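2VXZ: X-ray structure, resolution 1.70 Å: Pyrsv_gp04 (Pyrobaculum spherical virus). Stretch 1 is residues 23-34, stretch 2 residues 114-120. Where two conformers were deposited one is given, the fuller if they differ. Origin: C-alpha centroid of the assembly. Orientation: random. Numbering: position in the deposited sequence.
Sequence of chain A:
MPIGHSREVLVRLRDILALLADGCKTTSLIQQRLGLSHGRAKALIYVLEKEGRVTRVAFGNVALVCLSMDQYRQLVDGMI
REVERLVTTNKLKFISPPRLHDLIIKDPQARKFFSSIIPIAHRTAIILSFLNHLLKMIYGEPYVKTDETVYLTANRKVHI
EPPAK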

# COMPACT_ATOMS: atom_id res chain seq x y z
N GLY A 23 -6.79 -0.11 -9.11
CA GLY A 23 -5.50 -0.50 -8.56
C GLY A 23 -5.61 -1.34 -7.30
O GLY A 23 -6.69 -1.45 -6.72
N CYS A 24 -4.49 -1.94 -6.89
CA CYS A 24 -4.45 -2.76 -5.68
C CYS A 24 -4.78 -1.93 -4.46
O CYS A 24 -4.46 -0.75 -4.39
CB CYS A 24 -3.09 -3.39 -5.48
SG CYS A 24 -2.31 -3.86 -6.99
N LYS A 25 -5.40 -2.57 -3.48
CA LYS A 25 -5.78 -1.90 -2.25
C LYS A 25 -5.59 -2.84 -1.09
O LYS A 25 -5.70 -4.05 -1.25
CB LYS A 25 -7.24 -1.47 -2.34
CG LYS A 25 -7.48 -0.52 -3.50
CD LYS A 25 -8.89 0.02 -3.52
CE LYS A 25 -8.98 1.26 -4.38
NZ LYS A 25 -8.41 1.08 -5.75
N THR A 26 -5.32 -2.27 0.08
CA THR A 26 -5.29 -3.06 1.30
C THR A 26 -6.71 -3.42 1.71
O THR A 26 -7.66 -2.72 1.38
CB THR A 26 -4.64 -2.30 2.46
OG1 THR A 26 -5.48 -1.20 2.85
CG2 THR A 26 -3.26 -1.80 2.05
N THR A 27 -6.85 -4.52 2.44
CA THR A 27 -8.12 -4.90 3.04
C THR A 27 -8.68 -3.76 3.89
O THR A 27 -9.89 -3.51 3.88
CB THR A 27 -7.98 -6.20 3.86
OG1 THR A 27 -7.46 -7.23 3.02
CG2 THR A 27 -9.33 -6.63 4.43
N SER A 28 -7.82 -3.04 4.62
CA SER A 28 -8.31 -1.91 5.42
C SER A 28 -8.99 -0.83 4.58
O SER A 28 -10.00 -0.28 4.99
CB SER A 28 -7.20 -1.28 6.27
OG SER A 28 -6.10 -0.92 5.47
N LEU A 29 -8.44 -0.54 3.40
CA LEU A 29 -9.05 0.47 2.54
C LEU A 29 -10.37 -0.06 1.98
O LEU A 29 -11.37 0.67 1.95
CB LEU A 29 -8.11 0.88 1.41
CG LEU A 29 -8.63 1.99 0.50
CD1 LEU A 29 -9.04 3.24 1.27
CD2 LEU A 29 -7.57 2.34 -0.56
N ILE A 30 -10.37 -1.32 1.54
CA ILE A 30 -11.61 -1.96 1.06
C ILE A 30 -12.71 -1.92 2.12
O ILE A 30 -13.84 -1.51 1.84
CB ILE A 30 -11.33 -3.43 0.60
CG1 ILE A 30 -10.41 -3.41 -0.62
CG2 ILE A 30 -12.65 -4.17 0.25
CD1 ILE A 30 -9.70 -4.73 -0.92
N GLN A 31 -12.40 -2.33 3.36
CA GLN A 31 -13.36 -2.27 4.46
C GLN A 31 -13.96 -0.88 4.63
O GLN A 31 -15.17 -0.75 4.79
CB GLN A 31 -12.69 -2.60 5.79
CG GLN A 31 -12.23 -3.99 5.94
CD GLN A 31 -11.29 -4.11 7.11
OE1 GLN A 31 -10.18 -4.62 6.98
NE2 GLN A 31 -11.71 -3.61 8.26
N GLN A 32 -13.09 0.12 4.63
CA GLN A 32 -13.50 1.50 4.86
C GLN A 32 -14.39 2.00 3.73
O GLN A 32 -15.49 2.54 3.98
CB GLN A 32 -12.27 2.41 5.02
CG GLN A 32 -12.63 3.87 5.34
CD GLN A 32 -12.91 4.72 4.12
OE1 GLN A 32 -12.22 4.63 3.11
NE2 GLN A 32 -13.92 5.57 4.22
N ARG A 33 -13.94 1.78 2.49
CA ARG A 33 -14.63 2.30 1.33
C ARG A 33 -16.01 1.72 1.19
O ARG A 33 -16.93 2.43 0.79
CB ARG A 33 -13.82 2.01 0.06
CG ARG A 33 -12.61 2.90 -0.11
CD ARG A 33 -13.02 4.31 -0.48
NE ARG A 33 -11.87 5.19 -0.63
CZ ARG A 33 -11.12 5.30 -1.72
NH1 ARG A 33 -11.37 4.56 -2.79
NH2 ARG A 33 -10.10 6.14 -1.72
N LEU A 34 -16.15 0.44 1.52
CA LEU A 34 -17.41 -0.28 1.32
C LEU A 34 -18.25 -0.44 2.58
O LEU A 34 -19.33 -1.02 2.52
CB LEU A 34 -17.11 -1.64 0.69
CG LEU A 34 -16.38 -1.61 -0.65
CD1 LEU A 34 -16.28 -3.00 -1.25
CD2 LEU A 34 -17.08 -0.68 -1.62
N PHE A 114 -1.20 7.51 -2.68
CA PHE A 114 -1.10 6.56 -1.58
C PHE A 114 -2.44 6.33 -0.86
O PHE A 114 -2.72 5.23 -0.43
CB PHE A 114 0.03 6.94 -0.60
CG PHE A 114 1.40 6.53 -1.07
CD1 PHE A 114 2.20 7.42 -1.75
CD2 PHE A 114 1.87 5.25 -0.86
CE1 PHE A 114 3.46 7.05 -2.21
CE2 PHE A 114 3.13 4.87 -1.31
CZ PHE A 114 3.92 5.77 -1.99
N SER A 115 -3.27 7.36 -0.73
CA SER A 115 -4.55 7.19 -0.01
C SER A 115 -5.54 6.32 -0.80
O SER A 115 -6.49 5.79 -0.23
CB SER A 115 -5.18 8.53 0.33
OG SER A 115 -5.59 9.18 -0.83
N SER A 116 -5.29 6.15 -2.10
CA SER A 116 -6.08 5.23 -2.92
C SER A 116 -5.62 3.77 -2.79
O SER A 116 -6.23 2.87 -3.39
CB SER A 116 -6.09 5.67 -4.39
OG SER A 116 -4.83 5.52 -5.00
N ILE A 117 -4.55 3.53 -2.02
CA ILE A 117 -4.01 2.19 -1.77
C ILE A 117 -4.25 1.73 -0.32
O ILE A 117 -4.58 0.57 -0.07
CB ILE A 117 -2.47 2.15 -2.00
CG1 ILE A 117 -2.10 2.63 -3.41
CG2 ILE A 117 -1.89 0.73 -1.74
CD1 ILE A 117 -0.59 2.89 -3.63
N ILE A 118 -4.05 2.64 0.62
CA ILE A 118 -4.01 2.32 2.04
C ILE A 118 -4.38 3.57 2.81
O ILE A 118 -4.11 4.68 2.34
CB ILE A 118 -2.60 1.84 2.45
CG1 ILE A 118 -2.58 1.33 3.90
CG2 ILE A 118 -1.57 2.96 2.24
CD1 ILE A 118 -1.37 0.47 4.22
N PRO A 119 -5.08 3.43 3.95
CA PRO A 119 -5.25 4.60 4.81
C PRO A 119 -3.90 5.20 5.21
O PRO A 119 -3.03 4.47 5.72
CB PRO A 119 -6.00 4.03 6.01
CG PRO A 119 -6.79 2.89 5.43
CD PRO A 119 -5.80 2.26 4.49
N ILE A 120 -3.71 6.48 4.92
CA ILE A 120 -2.41 7.14 5.09
C ILE A 120 -2.46 8.44 5.92
O ILE A 120 -1.42 8.97 6.30
CB ILE A 120 -1.78 7.43 3.68
CG1 ILE A 120 -0.25 7.59 3.72
CG2 ILE A 120 -2.44 8.64 3.04
CD1 ILE A 120 0.51 6.38 3.29
O HOH W 1 -5.18 1.37 -5.68

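A single direct hydrogen bond joins these two stretches, and it runs backbone to backbone: the amide N of Thr 26 donates to Ile 117 O at 2.9 Å, nearly straight at 170°. The same carbonyl also receives a CA-H...O contact from the preceding residue, with Lys 25 CA 3.5 Å from Ile 117 O. The case illustrates a general principle: a segment leading into a helix can anchor to a neighbouring loop through main-chain atoms, leaving side chains to fill the space around the bond.

A water extends the polar link. It donates to Cys 24 O at 2.6 Å and to Ser 116 O at 2.9 Å, and accepts from Lys 25 NZ at 3.2 Å. Cys 24 O and Ser 116 O, both acceptors and 4.2 Å apart, cannot bond to each other; the water supplies a proton to each. The lysine chain is extended through chi2 and chi3 and turns at chi4 (52°); Lys 25 NZ donates to Gly 23 O at 3.2 Å, and Lys 25 CE lies 3.3 Å from Ser 116 O.

Thr 26 occupies the N-cap position of the helix that follows. Its OG1 shares a hydrogen bond with Ser 28 OG at 2.7 Å, and Pro 119 packs beside this pair, its CD 3.3 Å from Ser 28 OG. The methyl of Thr 26 turns to apolar company, with CG2 3.7 Å from Ile 118 CD1.

The first turns of the helix carry the packing onward. Leu 29 points toward the loop and lays CD2 against the loop backbone, 3.2 Å from Ser 116 O and 3.4 Å from Ile 117 C, while Leu 29 CB lies 4.1 Å from Pro 119 CD. A leucine can thus pack closely on main chain as well as on side chains. Farther along, Arg 33 approaches more loosely, with NH2 3.9 Å from Ser 115 O.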